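Local coordinates for protein N-acetylgalactosaminyltransferase 7 (Homo sapiens, PDB 6IWR) that is a glycosyltransferase of the polypeptide GalNAc transferase family, which combines a GT-A type domain with a ricin-type beta-trefoil lectin domain, at residues I153-E158 and D187-E192; E181-D186 and K210-E215; Y291-W296 and V305-Q310; P321-A326 and M454-Y459. All coordinates share one frame; numbering follows the deposited sequence.

Contacts 1 and 2 touch each other, as do contacts 3 and 4; the two groups lie far apart. Contact 2 is a buried strand-to-strand pairing in the main GT-A sheet, and contact 1, partly buried and loop-like, takes over where strand 179-186 ends; their centres are about 10 Å apart. Contact 3, also buried, closes a separate two-stranded hairpin. Contact 4, partly buried, its centre about 8 Å from that of contact 3, sets a short strand of the main sheet against the end of helix 450-457. Amide and ring hydrogen bonds mark contact 1, a backbone ladder with two salt bridges contact 2, a short ladder with apolar packing contact 3, and apolar packing alone the centre of contact 4.

Contact 1: I153-E158 and D187-E192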
loop_
_atom_site.group_PDB
_atom_site.type_symbol
_atom_site.label_atom_id
_atom_site.label_comp_id
_atom_site.label_asym_id
_atom_site.label_seq_id
_atom_site.Cartn_x
_atom_site.Cartn_y
_atom_site.Cartn_z
ATOM N N ILE A 153 21.306 3.156 -24.100
ATOM C CA ILE A 153 20.738 2.665 -22.857
ATOM C C ILE A 153 21.206 3.628 -21.778
ATOM O O ILE A 153 22.409 3.720 -21.495
ATOM C CB ILE A 153 21.189 1.231 -22.533
ATOM C CG1 ILE A 153 20.791 0.271 -23.635
ATOM C CG2 ILE A 153 20.588 0.754 -21.206
ATOM C CD1 ILE A 153 21.508 -1.009 -23.526
ATOM N N VAL A 154 20.276 4.353 -21.201
ATOM C CA VAL A 154 20.547 5.202 -20.055
ATOM C C VAL A 154 20.352 4.360 -18.805
ATOM O O VAL A 154 19.347 3.659 -18.671
ATOM C CB VAL A 154 19.621 6.431 -20.065
ATOM C CG1 VAL A 154 19.772 7.229 -18.769
ATOM C CG2 VAL A 154 19.892 7.276 -21.306
ATOM N N PHE A 155 21.320 4.379 -17.900
ATOM C CA PHE A 155 21.157 3.610 -16.683
ATOM C C PHE A 155 21.581 4.433 -15.478
ATOM O O PHE A 155 22.361 5.387 -15.582
ATOM C CB PHE A 155 21.925 2.281 -16.745
ATOM C CG PHE A 155 23.410 2.424 -16.652
ATOM C CD1 PHE A 155 24.047 2.403 -15.417
ATOM C CD2 PHE A 155 24.172 2.543 -17.801
ATOM C CE1 PHE A 155 25.418 2.517 -15.318
ATOM C CE2 PHE A 155 25.559 2.663 -17.715
ATOM C CZ PHE A 155 26.181 2.664 -16.467
ATOM N N HIS A 156 21.013 4.060 -14.330
ATOM C CA HIS A 156 21.399 4.620 -13.036
ATOM C C HIS A 156 21.338 3.482 -12.026
ATOM O O HIS A 156 20.254 2.974 -11.734
ATOM C CB HIS A 156 20.482 5.783 -12.632
ATOM C CG HIS A 156 20.706 6.284 -11.235
ATOM N ND1 HIS A 156 21.682 7.208 -10.917
ATOM C CD2 HIS A 156 20.081 5.981 -10.071
ATOM C CE1 HIS A 156 21.657 7.442 -9.617
ATOM N NE2 HIS A 156 20.692 6.713 -9.083
ATOM N N ASN A 157 22.494 3.070 -11.514
ATOM C CA ASN A 157 22.578 2.109 -10.417
ATOM C C ASN A 157 21.952 0.762 -10.758
ATOM O O ASN A 157 21.614 -0.011 -9.858
ATOM C CB ASN A 157 21.952 2.675 -9.145
ATOM C CG ASN A 157 22.894 3.609 -8.413
ATOM O OD1 ASN A 157 24.070 3.755 -8.790
ATOM N ND2 ASN A 157 22.397 4.239 -7.355
ATOM N N GLU A 158 21.839 0.453 -12.047
ATOM C CA GLU A 158 21.246 -0.804 -12.477
ATOM C C GLU A 158 22.041 -2.001 -11.963
ATOM O O GLU A 158 23.263 -1.942 -11.786
ATOM C CB GLU A 158 21.170 -0.840 -14.001
ATOM C CG GLU A 158 20.367 -1.990 -14.563
ATOM C CD GLU A 158 18.859 -1.814 -14.365
ATOM O OE1 GLU A 158 18.395 -0.660 -14.165
ATOM O OE2 GLU A 158 18.140 -2.841 -14.409
ATOM N N ASP A 187 24.054 7.760 -15.796
ATOM C CA ASP A 187 23.559 9.002 -15.199
ATOM C C ASP A 187 23.937 9.087 -13.720
ATOM O O ASP A 187 23.086 9.136 -12.827
ATOM C CB ASP A 187 22.056 9.129 -15.376
ATOM C CG ASP A 187 21.582 10.549 -15.190
ATOM O OD1 ASP A 187 22.374 11.471 -15.501
ATOM O OD2 ASP A 187 20.437 10.735 -14.718
ATOM N N PHE A 188 25.250 9.086 -13.472
ATOM C CA PHE A 188 25.796 9.461 -12.169
ATOM C C PHE A 188 25.556 8.380 -11.111
ATOM O O PHE A 188 25.231 8.688 -9.967
ATOM C CB PHE A 188 25.217 10.803 -11.707
ATOM C CG PHE A 188 26.113 11.553 -10.787
ATOM C CD1 PHE A 188 27.428 11.797 -11.144
ATOM C CD2 PHE A 188 25.654 12.019 -9.569
ATOM C CE1 PHE A 188 28.276 12.488 -10.294
ATOM C CE2 PHE A 188 26.494 12.719 -8.711
ATOM C CZ PHE A 188 27.802 12.953 -9.074
ATOM N N SER A 189 25.725 7.112 -11.491
ATOM C CA SER A 189 25.570 5.998 -10.562
ATOM C C SER A 189 26.625 6.056 -9.455
ATOM O O SER A 189 27.715 6.605 -9.628
ATOM C CB SER A 189 25.685 4.665 -11.311
ATOM O OG SER A 189 24.792 4.569 -12.409
ATOM N N ASN A 190 26.308 5.456 -8.307
ATOM C CA ASN A 190 27.312 5.305 -7.263
ATOM C C ASN A 190 27.762 3.870 -7.033
ATOM O O ASN A 190 28.804 3.671 -6.411
ATOM C CB ASN A 190 26.805 5.869 -5.929
ATOM C CG ASN A 190 25.320 5.770 -5.797
ATOM O OD1 ASN A 190 24.590 6.565 -6.391
ATOM N ND2 ASN A 190 24.845 4.781 -5.046
ATOM N N LYS A 191 27.025 2.873 -7.513
ATOM C CA LYS A 191 27.361 1.493 -7.195
ATOM C C LYS A 191 28.626 1.066 -7.934
ATOM O O LYS A 191 28.781 1.291 -9.138
ATOM C CB LYS A 191 26.187 0.561 -7.515
ATOM C CG LYS A 191 24.852 1.152 -7.104
ATOM C CD LYS A 191 23.842 0.153 -6.561
ATOM C CE LYS A 191 23.218 0.765 -5.315
ATOM N NZ LYS A 191 22.106 0.027 -4.669
ATOM N N GLU A 192 29.529 0.423 -7.187
ATOM C CA GLU A 192 30.893 0.175 -7.637
ATOM C C GLU A 192 30.981 -0.810 -8.791
ATOM O O GLU A 192 31.895 -0.704 -9.618
ATOM C CB GLU A 192 31.722 -0.342 -6.479
ATOM C CG GLU A 192 33.171 0.048 -6.575
ATOM C CD GLU A 192 34.047 -1.014 -5.979
ATOM O OE1 GLU A 192 33.514 -1.837 -5.197
ATOM O OE2 GLU A 192 35.253 -1.036 -6.304
#
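The imidazole of His156 offers its edge to the turn at Asp187 and Phe188: ND1 donates to Asp187 O at 3.1 Å and CE1 approaches Phe188 O. Asn157 CG lies over one face of the ring, toward its rim, while the ring of Phe155 meets Ser189 OG obliquely through CE1 at 3.6 Å. The setting is the GT-A fold, at the C-terminal ends of two neighbouring parallel strands, 149-155 and 179-186, and the side chain of His156 is about 10 Å from the bound manganese ion. The hydrogen bond from ND1 arrives above the plane of the Asp187 carbonyl, 42° out of it. Beside it the strand pairing makes a last step, from Asp187 N to Phe155 O (2.9 Å). Further on, side chains replace carbonyls as acceptors, as Ser189 OG receives Asn157 N at 2.9 Å. Asn157 turns its amide toward the loop leaving strand 179-186; its CG stands beside the backbone N (chi1 -81°), and the CG of Lys191 packs against OD1 and CG of the amide. The planes of the Asn157 and Asn190 amides are nearly perpendicular, 89° apart, and a weak bond runs from Asn157 ND2 to Asn190 OD1 at 3.3 Å. On the other branch, Asn157 OD1 accepts two backbone N-H groups: Asn190 N in the carbonyl plane, on a lone pair, at 2.9 Å, and Lys191 N weakly at 3.3 Å.

Contact 2: E181-D186 and K210-E215; sequences EIVLID and KVFRNE
Lys210 and Glu181 meet at one end of this parallel strand pair, Arg213 and Asp186 at the other, with a regular backbone ladder in between. Strands 181-186 and 210-213 cross at -26° and belong to a beta-alpha-beta unit of the GT-A sheet. Five hydrogen bonds, from Lys210 N to Ile182 O through to Asn214 N to Asp186 O, fix the register. Glu181 starts with CG between the backbone N and the carbonyl carbon (chi1 68°) and runs extended beyond it, whereas the Lys210 chain bends at its third and fourth torsions. The two cross at about a right angle, and NZ reaches the anti lone pair of Glu181 OE1 at 3.0 Å; Glu181 OE2 is bound by Ser150 and Leu233 N. On the same face as Lys210, Val183 CG1 touches Phe212 CD2 at 3.9 Å, and the CD1 methyl of Ile185 lies at the edge of the ring. On the other face, Arg213 bends at chi2, and its NE meets Asp186 OD2 at 3.0 Å, in the guanidinium plane but with the carboxylate turned 51° against it. Val211 CG2 sits 3.8 Å above the centre of the guanidinium. Asp199 binds Arg213 NH1, and Ser189 OG binds Asp186 OD1. Each carboxylate thus has both oxygens engaged, which probably favours the charged form of Glu181 and Asp186 in their buried positions.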
loop_
_atom_site.group_PDB
_atom_site.type_symbol
_atom_site.label_atom_id
_atom_site.label_comp_id
_atom_site.label_asym_id
_atom_site.label_seq_id
_atom_site.Cartn_x
_atom_site.Cartn_y
_atom_site.Cartn_z
ATOM N N GLU A 181 26.772 0.734 -32.903
ATOM C CA GLU A 181 27.366 0.954 -31.586
ATOM C C GLU A 181 26.258 0.818 -30.550
ATOM O O GLU A 181 25.082 1.050 -30.846
ATOM C CB GLU A 181 28.023 2.344 -31.471
ATOM C CG GLU A 181 26.999 3.478 -31.491
ATOM C CD GLU A 181 27.593 4.879 -31.388
ATOM O OE1 GLU A 181 28.766 5.000 -30.948
ATOM O OE2 GLU A 181 26.872 5.857 -31.748
ATOM N N ILE A 182 26.638 0.443 -29.335
ATOM C CA ILE A 182 25.738 0.448 -28.195
ATOM C C ILE A 182 26.323 1.437 -27.202
ATOM O O ILE A 182 27.401 1.202 -26.642
ATOM C CB ILE A 182 25.573 -0.941 -27.562
ATOM C CG1 ILE A 182 24.949 -1.930 -28.571
ATOM C CG2 ILE A 182 24.726 -0.815 -26.293
ATOM C CD1 ILE A 182 24.889 -3.400 -28.087
ATOM N N VAL A 183 25.629 2.548 -26.997
ATOM C CA VAL A 183 26.099 3.628 -26.136
ATOM C C VAL A 183 25.369 3.531 -24.802
ATOM O O VAL A 183 24.152 3.747 -24.738
ATOM C CB VAL A 183 25.862 4.996 -26.793
ATOM C CG1 VAL A 183 26.073 6.127 -25.773
ATOM C CG2 VAL A 183 26.759 5.167 -27.994
ATOM N N LEU A 184 26.094 3.196 -23.739
ATOM C CA LEU A 184 25.515 3.225 -22.402
ATOM C C LEU A 184 25.775 4.604 -21.818
ATOM O O LEU A 184 26.893 5.120 -21.919
ATOM C CB LEU A 184 26.102 2.139 -21.500
ATOM C CG LEU A 184 26.261 0.713 -22.040
ATOM C CD1 LEU A 184 27.056 -0.124 -21.041
ATOM C CD2 LEU A 184 24.923 0.020 -22.393
ATOM N N ILE A 185 24.736 5.216 -21.259
ATOM C CA ILE A 185 24.835 6.525 -20.623
ATOM C C ILE A 185 24.649 6.329 -19.128
ATOM O O ILE A 185 23.538 6.054 -18.652
ATOM C CB ILE A 185 23.805 7.526 -21.164
ATOM C CG1 ILE A 185 23.970 7.725 -22.661
ATOM C CG2 ILE A 185 23.969 8.856 -20.440
ATOM C CD1 ILE A 185 25.161 8.538 -23.022
ATOM N N ASP A 186 25.738 6.492 -18.390
ATOM C CA ASP A 186 25.727 6.410 -16.934
ATOM C C ASP A 186 25.249 7.735 -16.376
ATOM O O ASP A 186 25.965 8.737 -16.467
ATOM C CB ASP A 186 27.130 6.109 -16.427
ATOM C CG ASP A 186 27.164 5.878 -14.951
ATOM O OD1 ASP A 186 26.206 6.293 -14.254
ATOM O OD2 ASP A 186 28.146 5.257 -14.499
ATOM N N LYS A 210 30.093 1.120 -25.657
ATOM C CA LYS A 210 30.851 2.181 -25.030
ATOM C C LYS A 210 29.968 2.800 -23.955
ATOM O O LYS A 210 28.735 2.705 -24.010
ATOM C CB LYS A 210 31.336 3.216 -26.081
ATOM C CG LYS A 210 30.313 3.555 -27.182
ATOM C CD LYS A 210 30.895 4.331 -28.373
ATOM C CE LYS A 210 31.761 3.442 -29.297
ATOM N NZ LYS A 210 31.090 3.076 -30.577
ATOM N N VAL A 211 30.607 3.380 -22.942
ATOM C CA VAL A 211 29.902 4.017 -21.841
ATOM C C VAL A 211 30.401 5.441 -21.743
ATOM O O VAL A 211 31.590 5.697 -21.924
ATOM C CB VAL A 211 30.111 3.276 -20.504
ATOM C CG1 VAL A 211 31.584 3.274 -20.114
ATOM C CG2 VAL A 211 29.257 3.909 -19.425
ATOM N N PHE A 212 29.496 6.362 -21.466
ATOM C CA PHE A 212 29.852 7.741 -21.179
ATOM C C PHE A 212 29.221 8.104 -19.852
ATOM O O PHE A 212 28.036 7.833 -19.634
ATOM C CB PHE A 212 29.385 8.706 -22.275
ATOM C CG PHE A 212 30.003 8.439 -23.627
ATOM C CD1 PHE A 212 31.372 8.469 -23.799
ATOM C CD2 PHE A 212 29.200 8.169 -24.728
ATOM C CE1 PHE A 212 31.934 8.226 -25.036
ATOM C CE2 PHE A 212 29.759 7.921 -25.981
ATOM C CZ PHE A 212 31.133 7.955 -26.135
ATOM N N ARG A 213 30.025 8.684 -18.964
ATOM C CA ARG A 213 29.594 9.114 -17.642
ATOM C C ARG A 213 29.113 10.555 -17.662
ATOM O O ARG A 213 29.694 11.415 -18.328
ATOM C CB ARG A 213 30.736 8.997 -16.646
ATOM C CG ARG A 213 30.740 7.740 -15.868
ATOM C CD ARG A 213 31.074 6.552 -16.738
ATOM N NE ARG A 213 30.754 5.308 -16.031
ATOM C CZ ARG A 213 31.451 4.193 -16.165
ATOM N NH1 ARG A 213 32.508 4.169 -16.968
ATOM N NH2 ARG A 213 31.115 3.120 -15.485
ATOM N N ASN A 214 28.057 10.815 -16.897
ATOM C CA ASN A 214 27.551 12.156 -16.658
ATOM C C ASN A 214 28.173 12.709 -15.387
ATOM O O ASN A 214 28.351 11.978 -14.413
ATOM C CB ASN A 214 26.027 12.148 -16.533
ATOM C CG ASN A 214 25.347 11.956 -17.858
ATOM O OD1 ASN A 214 25.958 12.139 -18.904
ATOM N ND2 ASN A 214 24.072 11.598 -17.825
ATOM N N GLU A 215 28.498 14.006 -15.398
ATOM C CA GLU A 215 29.184 14.605 -14.257
ATOM C C GLU A 215 28.223 14.868 -13.103
ATOM O O GLU A 215 28.634 14.891 -11.941
ATOM C CB GLU A 215 29.887 15.888 -14.690
ATOM C CG GLU A 215 30.986 15.673 -15.722
ATOM C CD GLU A 215 31.219 16.902 -16.590
ATOM O OE1 GLU A 215 30.373 17.831 -16.543
ATOM O OE2 GLU A 215 32.240 16.936 -17.321
#

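Contact 3: Y291-W296 and V305-Q310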
loop_
_atom_site.group_PDB
_atom_site.type_symbol
_atom_site.label_atom_id
_atom_site.label_comp_id
_atom_site.label_asym_id
_atom_site.label_seq_id
_atom_site.Cartn_x
_atom_site.Cartn_y
_atom_site.Cartn_z
ATOM N N TYR A 291 -3.483 -5.786 -29.282
ATOM C CA TYR A 291 -2.924 -4.528 -29.749
ATOM C C TYR A 291 -3.622 -3.369 -29.052
ATOM O O TYR A 291 -4.853 -3.287 -29.032
ATOM C CB TYR A 291 -3.036 -4.408 -31.269
ATOM C CG TYR A 291 -2.283 -5.498 -32.013
ATOM C CD1 TYR A 291 -1.294 -6.239 -31.385
ATOM C CD2 TYR A 291 -2.572 -5.790 -33.346
ATOM C CE1 TYR A 291 -0.621 -7.242 -32.060
ATOM C CE2 TYR A 291 -1.900 -6.791 -34.035
ATOM C CZ TYR A 291 -0.923 -7.511 -33.389
ATOM O OH TYR A 291 -0.252 -8.525 -34.048
ATOM N N ALA A 292 -2.828 -2.480 -28.473
ATOM C CA ALA A 292 -3.316 -1.259 -27.867
ATOM C C ALA A 292 -2.618 -0.089 -28.532
ATOM O O ALA A 292 -1.532 -0.223 -29.100
ATOM C CB ALA A 292 -3.068 -1.259 -26.356
ATOM N N ARG A 293 -3.250 1.071 -28.482
ATOM C CA ARG A 293 -2.540 2.282 -28.837
ATOM C C ARG A 293 -2.386 3.120 -27.567
ATOM O O ARG A 293 -3.099 2.912 -26.577
ATOM C CB ARG A 293 -3.240 3.007 -30.018
ATOM C CG ARG A 293 -4.720 3.191 -29.838
ATOM C CD ARG A 293 -5.535 3.265 -31.124
ATOM N NE ARG A 293 -4.930 4.086 -32.156
ATOM C CZ ARG A 293 -5.350 5.290 -32.539
ATOM N NH1 ARG A 293 -4.721 5.909 -33.532
ATOM N NH2 ARG A 293 -6.382 5.874 -31.952
ATOM N N GLY A 294 -1.385 4.002 -27.568
ATOM C CA GLY A 294 -1.087 4.819 -26.397
ATOM C C GLY A 294 -1.971 6.058 -26.333
ATOM O O GLY A 294 -2.271 6.686 -27.355
ATOM N N ALA A 295 -2.355 6.418 -25.114
ATOM C CA ALA A 295 -3.334 7.465 -24.877
ATOM C C ALA A 295 -3.021 8.112 -23.527
ATOM O O ALA A 295 -1.946 7.908 -22.953
ATOM C CB ALA A 295 -4.755 6.887 -24.954
ATOM N N TRP A 296 -3.979 8.884 -23.013
ATOM C CA TRP A 296 -3.824 9.615 -21.768
ATOM C C TRP A 296 -5.206 10.064 -21.327
ATOM O O TRP A 296 -6.125 10.149 -22.137
ATOM C CB TRP A 296 -2.898 10.820 -21.950
ATOM C CG TRP A 296 -3.411 11.734 -23.000
ATOM C CD1 TRP A 296 -4.310 12.743 -22.830
ATOM C CD2 TRP A 296 -3.092 11.707 -24.397
ATOM N NE1 TRP A 296 -4.571 13.356 -24.031
ATOM C CE2 TRP A 296 -3.837 12.743 -25.014
ATOM C CE3 TRP A 296 -2.248 10.917 -25.184
ATOM C CZ2 TRP A 296 -3.771 13.003 -26.385
ATOM C CZ3 TRP A 296 -2.175 11.176 -26.545
ATOM C CH2 TRP A 296 -2.934 12.217 -27.132
ATOM N N VAL A 305 -5.456 2.072 -24.895
ATOM C CA VAL A 305 -6.798 1.748 -25.370
ATOM C C VAL A 305 -6.676 0.765 -26.525
ATOM O O VAL A 305 -5.658 0.746 -27.228
ATOM C CB VAL A 305 -7.584 3.004 -25.785
ATOM C CG1 VAL A 305 -7.646 4.018 -24.638
ATOM C CG2 VAL A 305 -6.987 3.603 -27.058
ATOM N N PRO A 306 -7.677 -0.069 -26.757
ATOM C CA PRO A 306 -7.546 -1.091 -27.804
ATOM C C PRO A 306 -7.386 -0.460 -29.179
ATOM O O PRO A 306 -7.855 0.652 -29.439
ATOM C CB PRO A 306 -8.858 -1.871 -27.695
ATOM C CG PRO A 306 -9.816 -0.886 -27.089
ATOM C CD PRO A 306 -9.004 -0.077 -26.127
ATOM N N LEU A 307 -6.713 -1.189 -30.069
ATOM C CA LEU A 307 -6.599 -0.752 -31.459
ATOM C C LEU A 307 -7.986 -0.663 -32.096
ATOM O O LEU A 307 -8.840 -1.525 -31.885
ATOM C CB LEU A 307 -5.700 -1.706 -32.248
ATOM C CG LEU A 307 -5.467 -1.353 -33.719
ATOM C CD1 LEU A 307 -4.673 -0.085 -33.859
ATOM C CD2 LEU A 307 -4.748 -2.490 -34.393
ATOM N N THR A 308 -8.203 0.368 -32.869
ATOM C CA THR A 308 -9.551 0.680 -33.306
ATOM C C THR A 308 -9.884 0.002 -34.626
ATOM O O THR A 308 -8.994 -0.380 -35.393
ATOM C CB THR A 308 -9.695 2.170 -33.495
ATOM O OG1 THR A 308 -8.779 2.550 -34.528
ATOM C CG2 THR A 308 -9.399 2.920 -32.220
ATOM N N PRO A 309 -11.172 -0.142 -34.933
ATOM C CA PRO A 309 -11.542 -0.590 -36.288
ATOM C C PRO A 309 -11.156 0.394 -37.385
ATOM O O PRO A 309 -10.793 -0.034 -38.488
ATOM C CB PRO A 309 -13.066 -0.784 -36.190
ATOM C CG PRO A 309 -13.478 -0.258 -34.848
ATOM C CD PRO A 309 -12.277 -0.292 -33.976
ATOM N N GLN A 310 -11.216 1.703 -37.123
ATOM C CA GLN A 310 -10.766 2.679 -38.118
ATOM C C GLN A 310 -9.337 2.397 -38.565
ATOM O O GLN A 310 -9.025 2.439 -39.761
ATOM C CB GLN A 310 -10.853 4.109 -37.562
ATOM C CG GLN A 310 -12.228 4.580 -37.101
ATOM C CD GLN A 310 -12.583 4.097 -35.711
ATOM O OE1 GLN A 310 -11.863 3.300 -35.107
ATOM N NE2 GLN A 310 -13.708 4.574 -35.199
#
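Arg293 and Val305 form an antiparallel hydrogen-bonded pair, Arg293 N to Val305 O at 2.7 Å and Val305 N to Arg293 O at 3.0 Å, next to the non-hydrogen-bonded pair of Ala292 and Pro306, in the hairpin of strands 292-296 and 302-306. The side chains of Arg293 and Val305 lie on one face. Arg293 CG, between the backbone N and the carbonyl carbon (chi1 49°), packs on Val305 CG2 at 3.6 Å, while the other methyl, Val305 CG1, meets Ala295 CB at 4.1 Å. The aliphatic part of Arg293 crosses Val305 obliquely; its CD comes to Thr308 CG2 at 4.0 Å. Where the strands part, Tyr291 and Leu307 lie side by side, pointing the same way: Tyr291 CB and Leu307 CB are 3.9 Å apart, and Leu307 CD2 sits at the edge of the phenol ring. Thr308 is the N-cap of helix 309-313, its OG1 accepting Glu311 N and also bonded to Tyr459 OH. The guanidinium of Arg293 leaves the hairpin for a salt bridge with Asp460 and hydrogen bonds to Ile457 O and Arg323 O, tying the two-stranded sheet to the end of helix 450-457 and to strand 322-323.

Contact 4: P321-A326 and M454-Y459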
loop_
_atom_site.group_PDB
_atom_site.type_symbol
_atom_site.label_atom_id
_atom_site.label_comp_id
_atom_site.label_asym_id
_atom_site.label_seq_id
_atom_site.Cartn_x
_atom_site.Cartn_y
_atom_site.Cartn_z
ATOM N N PRO A 321 2.686 -2.295 -39.005
ATOM C CA PRO A 321 2.658 -1.173 -38.059
ATOM C C PRO A 321 1.270 -0.564 -37.990
ATOM O O PRO A 321 0.438 -0.755 -38.883
ATOM C CB PRO A 321 3.667 -0.188 -38.651
ATOM C CG PRO A 321 4.595 -1.060 -39.421
ATOM C CD PRO A 321 3.734 -2.118 -40.021
ATOM N N TYR A 322 1.015 0.161 -36.899
ATOM C CA TYR A 322 -0.204 0.960 -36.825
ATOM C C TYR A 322 0.065 2.262 -36.072
ATOM O O TYR A 322 1.101 2.430 -35.419
ATOM C CB TYR A 322 -1.364 0.165 -36.204
ATOM C CG TYR A 322 -1.149 -0.387 -34.798
ATOM C CD1 TYR A 322 -1.472 0.374 -33.669
ATOM C CD2 TYR A 322 -0.669 -1.674 -34.599
ATOM C CE1 TYR A 322 -1.309 -0.120 -32.390
ATOM C CE2 TYR A 322 -0.493 -2.171 -33.323
ATOM C CZ TYR A 322 -0.824 -1.389 -32.216
ATOM O OH TYR A 322 -0.675 -1.874 -30.934
ATOM N N ARG A 323 -0.881 3.197 -36.183
ATOM C CA ARG A 323 -0.716 4.505 -35.554
ATOM C C ARG A 323 -1.081 4.472 -34.065
ATOM O O ARG A 323 -2.110 3.914 -33.676
ATOM C CB ARG A 323 -1.565 5.549 -36.272
ATOM C CG ARG A 323 -1.337 5.607 -37.771
ATOM C CD ARG A 323 -2.037 6.777 -38.445
ATOM N NE ARG A 323 -3.496 6.731 -38.338
ATOM C CZ ARG A 323 -4.290 7.624 -38.918
ATOM N NH1 ARG A 323 -3.741 8.582 -39.646
ATOM N NH2 ARG A 323 -5.604 7.562 -38.787
ATOM N N SER A 324 -0.241 5.096 -33.240
ATOM C CA SER A 324 -0.566 5.412 -31.865
ATOM C C SER A 324 -0.517 6.925 -31.644
ATOM O O SER A 324 0.340 7.603 -32.217
ATOM C CB SER A 324 0.401 4.728 -30.896
ATOM O OG SER A 324 0.133 5.140 -29.559
ATOM N N PRO A 325 -1.411 7.491 -30.831
ATOM C CA PRO A 325 -1.291 8.928 -30.542
ATOM C C PRO A 325 -0.083 9.260 -29.674
ATOM O O PRO A 325 0.412 10.396 -29.736
ATOM C CB PRO A 325 -2.610 9.270 -29.828
ATOM C CG PRO A 325 -3.522 8.089 -30.064
ATOM C CD PRO A 325 -2.588 6.896 -30.182
ATOM N N ALA A 326 0.411 8.302 -28.884
ATOM C CA ALA A 326 1.525 8.532 -27.973
ATOM C C ALA A 326 2.289 7.225 -27.750
ATOM O O ALA A 326 1.812 6.136 -28.088
ATOM C CB ALA A 326 1.028 9.089 -26.636
ATOM N N MET A 454 -6.633 15.887 -32.160
ATOM C CA MET A 454 -7.632 15.158 -31.387
ATOM C C MET A 454 -8.733 14.588 -32.271
ATOM O O MET A 454 -9.385 13.601 -31.905
ATOM C CB MET A 454 -8.242 16.063 -30.322
ATOM C CG MET A 454 -7.478 16.147 -28.996
ATOM S SD MET A 454 -7.282 14.534 -28.205
ATOM C CE MET A 454 -5.546 14.411 -28.580
ATOM N N GLU A 455 -8.960 15.187 -33.427
ATOM C CA GLU A 455 -10.103 14.805 -34.234
ATOM C C GLU A 455 -9.742 13.856 -35.371
ATOM O O GLU A 455 -10.605 13.092 -35.820
ATOM C CB GLU A 455 -10.791 16.073 -34.757
ATOM C CG GLU A 455 -11.494 16.828 -33.610
ATOM C CD GLU A 455 -12.221 18.091 -34.056
ATOM O OE1 GLU A 455 -12.069 18.498 -35.221
ATOM O OE2 GLU A 455 -12.951 18.681 -33.240
ATOM N N GLU A 456 -8.482 13.860 -35.805
ATOM C CA GLU A 456 -8.003 13.047 -36.914
ATOM C C GLU A 456 -7.189 11.840 -36.456
ATOM O O GLU A 456 -7.424 10.720 -36.925
ATOM C CB GLU A 456 -7.166 13.919 -37.861
ATOM C CG GLU A 456 -6.573 13.178 -39.046
ATOM C CD GLU A 456 -7.625 12.473 -39.866
ATOM O OE1 GLU A 456 -7.339 11.360 -40.372
ATOM O OE2 GLU A 456 -8.734 13.032 -39.987
ATOM N N ILE A 457 -6.220 12.020 -35.561
ATOM C CA ILE A 457 -5.382 10.890 -35.212
ATOM C C ILE A 457 -5.651 10.324 -33.802
ATOM O O ILE A 457 -5.416 9.126 -33.587
ATOM C CB ILE A 457 -3.879 11.202 -35.433
ATOM C CG1 ILE A 457 -3.227 11.715 -34.179
ATOM C CG2 ILE A 457 -3.629 12.141 -36.644
ATOM C CD1 ILE A 457 -2.404 10.635 -33.524
ATOM N N ALA A 458 -6.223 11.099 -32.871
ATOM C CA ALA A 458 -6.496 10.628 -31.506
ATOM C C ALA A 458 -7.997 10.583 -31.195
ATOM O O ALA A 458 -8.422 10.653 -30.038
ATOM C CB ALA A 458 -5.771 11.481 -30.471
ATOM N N TYR A 459 -8.794 10.384 -32.248
ATOM C CA TYR A 459 -10.254 10.370 -32.282
ATOM C C TYR A 459 -10.908 9.383 -31.310
ATOM O O TYR A 459 -12.130 9.431 -31.160
ATOM C CB TYR A 459 -10.683 10.042 -33.718
ATOM C CG TYR A 459 -10.035 8.748 -34.160
ATOM C CD1 TYR A 459 -10.554 7.528 -33.755
ATOM C CD2 TYR A 459 -8.870 8.741 -34.926
ATOM C CE1 TYR A 459 -9.969 6.348 -34.121
ATOM C CE2 TYR A 459 -8.278 7.556 -35.296
ATOM C CZ TYR A 459 -8.830 6.356 -34.882
ATOM O OH TYR A 459 -8.253 5.146 -35.228
#
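Pro325 and Ile457 meet ring to methyl where strand 322-323, a short antiparallel addition to the main GT-A sheet beside strand 369-373, gives way to loop and faces the end of helix 450-457. That helix widens into a pi-type turn at 454-457. Ile457 directs CD1 at the proline, 3.6 Å from Pro325 CA and 3.9 Å from Pro325 CB, so a single methyl carries most of its approach; Trp364 of helix 355-365 packs on the same isoleucine. Ala458 lies beside it and presents CB to the same proline carbon: Ala458 CB and Pro325 CB are 3.9 Å apart. The pyrrolidine is therefore met by two neighbouring residues of the turn. Arg323 takes a different course. Its CG stands beside the backbone N (chi1 -53°), the chain extends through CD, and a bend at chi3 (-63°) places NE. The guanidinium lies oblique to the ring of Tyr459, with NH2 near Tyr459 CE2. That same NH2 forms a salt bridge with Glu311. Toward Glu456 the opposite charges stay beyond salt-bridge range, Arg323 NH2 lying 4.5 Å from Glu456 OE1. The backbone of the same residue comes slightly closer, with Arg323 NH2 4.1 Å from Glu456 O.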